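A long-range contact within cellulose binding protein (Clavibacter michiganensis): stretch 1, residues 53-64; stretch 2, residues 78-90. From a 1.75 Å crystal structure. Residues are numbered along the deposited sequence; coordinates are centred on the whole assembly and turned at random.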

# COMPACT_ATOMS: atom_id res chain seq x y z
N ASP A 53 -11.22 7.99 1.11
CA ASP A 53 -12.34 8.62 0.42
C ASP A 53 -12.26 10.11 0.68
O ASP A 53 -12.47 10.57 1.80
CB ASP A 53 -13.69 8.06 0.88
CG ASP A 53 -14.08 6.81 0.11
OD1 ASP A 53 -13.49 6.57 -0.96
OD2 ASP A 53 -14.99 6.09 0.57
N VAL A 54 -11.95 10.86 -0.37
CA VAL A 54 -11.71 12.30 -0.26
C VAL A 54 -12.90 13.07 -0.80
O VAL A 54 -13.30 12.89 -1.95
CB VAL A 54 -10.46 12.71 -1.06
CG1 VAL A 54 -10.17 14.18 -0.86
CG2 VAL A 54 -9.27 11.86 -0.64
N THR A 55 -13.47 13.94 0.04
CA THR A 55 -14.58 14.79 -0.37
C THR A 55 -14.09 16.20 -0.65
O THR A 55 -13.49 16.85 0.20
CB THR A 55 -15.67 14.84 0.71
OG1 THR A 55 -16.20 13.53 0.92
CG2 THR A 55 -16.80 15.77 0.29
N GLY A 56 -14.36 16.67 -1.87
CA GLY A 56 -14.02 18.02 -2.25
C GLY A 56 -15.22 18.72 -2.84
O GLY A 56 -16.34 18.23 -2.75
N PRO A 57 -15.00 19.89 -3.47
CA PRO A 57 -16.06 20.74 -4.02
C PRO A 57 -17.08 19.99 -4.88
O PRO A 57 -18.28 20.16 -4.70
CB PRO A 57 -15.29 21.75 -4.87
CG PRO A 57 -13.95 21.82 -4.27
CD PRO A 57 -13.66 20.46 -3.70
N LYS A 58 -16.60 19.15 -5.80
CA LYS A 58 -17.46 18.55 -6.81
C LYS A 58 -18.04 17.20 -6.41
O LYS A 58 -18.98 16.71 -7.03
CB LYS A 58 -16.69 18.41 -8.13
CG LYS A 58 -16.41 19.75 -8.77
CD LYS A 58 -15.69 19.62 -10.10
CE LYS A 58 -15.43 21.00 -10.68
NZ LYS A 58 -14.81 20.96 -12.03
N GLY A 59 -17.49 16.59 -5.36
CA GLY A 59 -17.97 15.30 -4.91
C GLY A 59 -16.92 14.53 -4.13
O GLY A 59 -16.11 15.11 -3.41
N THR A 60 -16.94 13.21 -4.29
CA THR A 60 -16.05 12.34 -3.54
C THR A 60 -15.37 11.33 -4.45
O THR A 60 -16.01 10.72 -5.30
CB THR A 60 -16.81 11.58 -2.44
OG1 THR A 60 -17.43 12.52 -1.55
CG2 THR A 60 -15.88 10.68 -1.66
N VAL A 61 -14.06 11.16 -4.25
CA VAL A 61 -13.30 10.18 -5.01
C VAL A 61 -12.47 9.32 -4.07
O VAL A 61 -12.05 9.77 -3.00
CB VAL A 61 -12.36 10.86 -6.03
CG1 VAL A 61 -11.25 11.62 -5.32
CG2 VAL A 61 -11.78 9.83 -6.99
N ARG A 62 -12.23 8.07 -4.46
CA ARG A 62 -11.42 7.16 -3.68
C ARG A 62 -10.02 7.09 -4.27
O ARG A 62 -9.86 6.92 -5.48
CB ARG A 62 -12.05 5.77 -3.67
CG ARG A 62 -11.26 4.73 -2.90
CD ARG A 62 -12.11 3.50 -2.61
NE ARG A 62 -13.22 3.81 -1.71
CZ ARG A 62 -14.05 2.91 -1.20
NH1 ARG A 62 -13.92 1.63 -1.48
NH2 ARG A 62 -15.02 3.31 -0.39
N VAL A 63 -9.01 7.24 -3.42
CA VAL A 63 -7.62 7.21 -3.87
C VAL A 63 -6.79 6.22 -3.07
O VAL A 63 -7.00 6.02 -1.87
CB VAL A 63 -6.97 8.61 -3.77
CG1 VAL A 63 -7.59 9.56 -4.78
CG2 VAL A 63 -7.09 9.16 -2.35
N GLN A 64 -5.83 5.58 -3.75
CA GLN A 64 -4.91 4.67 -3.10
C GLN A 64 -3.71 5.44 -2.56
O GLN A 64 -3.11 6.25 -3.27
CB GLN A 64 -4.42 3.61 -4.10
CG GLN A 64 -3.37 2.66 -3.53
CD GLN A 64 -2.92 1.58 -4.51
OE1 GLN A 64 -2.22 0.64 -4.13
NE2 GLN A 64 -3.32 1.70 -5.77
N ASP A 78 -1.54 15.39 -1.29
CA ASP A 78 -1.04 15.68 -2.62
C ASP A 78 -1.68 14.67 -3.57
O ASP A 78 -1.22 13.54 -3.70
CB ASP A 78 0.49 15.57 -2.66
CG ASP A 78 1.13 16.58 -3.59
OD1 ASP A 78 0.41 17.45 -4.12
OD2 ASP A 78 2.36 16.50 -3.80
N LEU A 79 -2.76 15.09 -4.22
CA LEU A 79 -3.56 14.19 -5.04
C LEU A 79 -2.97 14.04 -6.43
O LEU A 79 -2.28 14.94 -6.92
CB LEU A 79 -4.99 14.73 -5.18
CG LEU A 79 -5.86 14.74 -3.93
CD1 LEU A 79 -7.15 15.48 -4.21
CD2 LEU A 79 -6.15 13.32 -3.47
N SER A 80 -3.24 12.90 -7.06
CA SER A 80 -2.95 12.74 -8.47
C SER A 80 -3.72 13.82 -9.21
O SER A 80 -4.79 14.25 -8.76
CB SER A 80 -3.39 11.37 -8.97
OG SER A 80 -4.78 11.19 -8.78
N GLU A 81 -3.18 14.27 -10.34
CA GLU A 81 -3.87 15.27 -11.15
C GLU A 81 -5.29 14.81 -11.44
O GLU A 81 -6.23 15.61 -11.42
CB GLU A 81 -3.12 15.50 -12.46
CG GLU A 81 -1.79 16.22 -12.29
CD GLU A 81 -1.03 16.37 -13.59
OE1 GLU A 81 -1.33 15.63 -14.55
OE2 GLU A 81 -0.14 17.24 -13.66
N GLU A 82 -5.46 13.51 -11.67
CA GLU A 82 -6.75 12.96 -12.07
C GLU A 82 -7.77 13.00 -10.93
O GLU A 82 -8.94 13.30 -11.15
CB GLU A 82 -6.59 11.54 -12.60
CG GLU A 82 -5.87 11.46 -13.94
CD GLU A 82 -4.35 11.50 -13.81
OE1 GLU A 82 -3.85 11.48 -12.67
OE2 GLU A 82 -3.66 11.53 -14.85
N ALA A 83 -7.32 12.69 -9.72
CA ALA A 83 -8.18 12.76 -8.55
C ALA A 83 -8.55 14.22 -8.27
O ALA A 83 -9.69 14.53 -7.94
CB ALA A 83 -7.50 12.14 -7.34
N PHE A 84 -7.57 15.10 -8.40
CA PHE A 84 -7.77 16.52 -8.16
C PHE A 84 -8.80 17.12 -9.12
O PHE A 84 -9.64 17.92 -8.72
CB PHE A 84 -6.45 17.27 -8.28
CG PHE A 84 -6.52 18.71 -7.85
CD1 PHE A 84 -6.09 19.09 -6.59
CD2 PHE A 84 -7.01 19.67 -8.70
CE1 PHE A 84 -6.15 20.40 -6.19
CE2 PHE A 84 -7.08 20.99 -8.31
CZ PHE A 84 -6.65 21.36 -7.05
N ARG A 85 -8.73 16.72 -10.39
CA ARG A 85 -9.66 17.23 -11.40
C ARG A 85 -11.09 16.76 -11.13
O ARG A 85 -12.05 17.44 -11.48
CB ARG A 85 -9.25 16.79 -12.81
CG ARG A 85 -7.96 17.41 -13.30
CD ARG A 85 -7.91 17.42 -14.81
NE ARG A 85 -6.60 17.84 -15.31
CZ ARG A 85 -5.61 17.00 -15.62
NH1 ARG A 85 -5.76 15.69 -15.51
NH2 ARG A 85 -4.46 17.49 -16.05
N ALA A 86 -11.21 15.59 -10.52
CA ALA A 86 -12.52 15.03 -10.23
C ALA A 86 -13.19 15.80 -9.10
O ALA A 86 -14.42 15.90 -9.04
CB ALA A 86 -12.39 13.56 -9.86
N LEU A 87 -12.37 16.35 -8.21
CA LEU A 87 -12.87 17.07 -7.05
C LEU A 87 -13.02 18.57 -7.28
O LEU A 87 -13.86 19.21 -6.64
CB LEU A 87 -11.94 16.84 -5.86
CG LEU A 87 -11.86 15.40 -5.34
CD1 LEU A 87 -10.94 15.33 -4.14
CD2 LEU A 87 -13.24 14.90 -4.99
N GLY A 88 -12.21 19.13 -8.17
CA GLY A 88 -12.19 20.57 -8.36
C GLY A 88 -11.68 20.99 -9.73
O GLY A 88 -11.29 20.16 -10.54
N ASP A 89 -11.69 22.30 -9.97
CA ASP A 89 -11.14 22.84 -11.20
C ASP A 89 -9.63 22.65 -11.19
O ASP A 89 -8.96 22.97 -10.20
CB ASP A 89 -11.48 24.33 -11.34
CG ASP A 89 -11.22 24.86 -12.74
OD1 ASP A 89 -12.19 24.98 -13.52
OD2 ASP A 89 -10.05 25.15 -13.07
N PHE A 90 -9.09 22.13 -12.28
CA PHE A 90 -7.66 21.84 -12.37
C PHE A 90 -6.79 23.08 -12.12
O PHE A 90 -5.71 22.97 -11.55
CB PHE A 90 -7.33 21.23 -13.73
CG PHE A 90 -5.93 20.69 -13.82
CD1 PHE A 90 -5.49 19.73 -12.92
CD2 PHE A 90 -5.06 21.13 -14.81
CE1 PHE A 90 -4.20 19.22 -13.00
CE2 PHE A 90 -3.78 20.63 -14.90
CZ PHE A 90 -3.35 19.68 -13.99
O HOH W 1 -14.51 23.65 -13.14
O HOH W 2 -12.90 19.41 -13.15

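This is a mainly apolar packing of a β-hairpin against a short helix, fastened at the hairpin turn by one direct backbone hydrogen bond and two water bridges. The hairpin is defined by paired backbone bonds: Val54 N to Val61 O at 2.8 Å and Val61 N to Val54 O at 3.0 Å, with Gly56 N to Gly59 O at 2.8 Å nearer the turn. The second strand of the hairpin, leading to Gln64, and helix 81-87 run nearly antiparallel, at 163°, and their axes approach to 8.2 Å.

Alternation along the strand sorts its side chains. Val61 and Val63 point their CA-to-CB bonds toward the helix, whereas Thr60 and Arg62 point away; Arg62 instead forms a salt bridge with Asp53 on the neighbouring strand (Arg62 NE to Asp53 OD1, 2.9 Å). Ala83 offers only a methyl group, and Val63 CG1 lies 3.6 Å from Ala83 CB. Val63 CG1 also comes within 4.2 Å of Leu79 CD2.

Leu87 has the largest covered area in the contact, 133 Å². Its CA-to-CB bond points sideways, but with chi1 in m and chi2 in t its end comes nearer the hairpin: Leu87 CD1 is 3.6 Å from Val54 CG1, Leu87 CG is 3.8 Å from Val61 CG1, and Leu87 CD2 is 3.3 Å from Gly59 O. At Gly56, an ideal CB would sit just 3.0 Å from Leu87 CB, so the bare backbone permits this close approach.

The polar link lies at the helix C-terminus, where Lys58 N donates to Leu87 O at 2.9 Å with an N-H...O angle of 147°. The extended Lys58 side chain then follows the chain past the helix end. Lys58 NZ donates to the O of water 1 (2.9 Å), which donates to Asp89 OD1 (2.7 Å), and to the O of water 2 (2.7 Å), which donates to Arg85 O (2.7 Å).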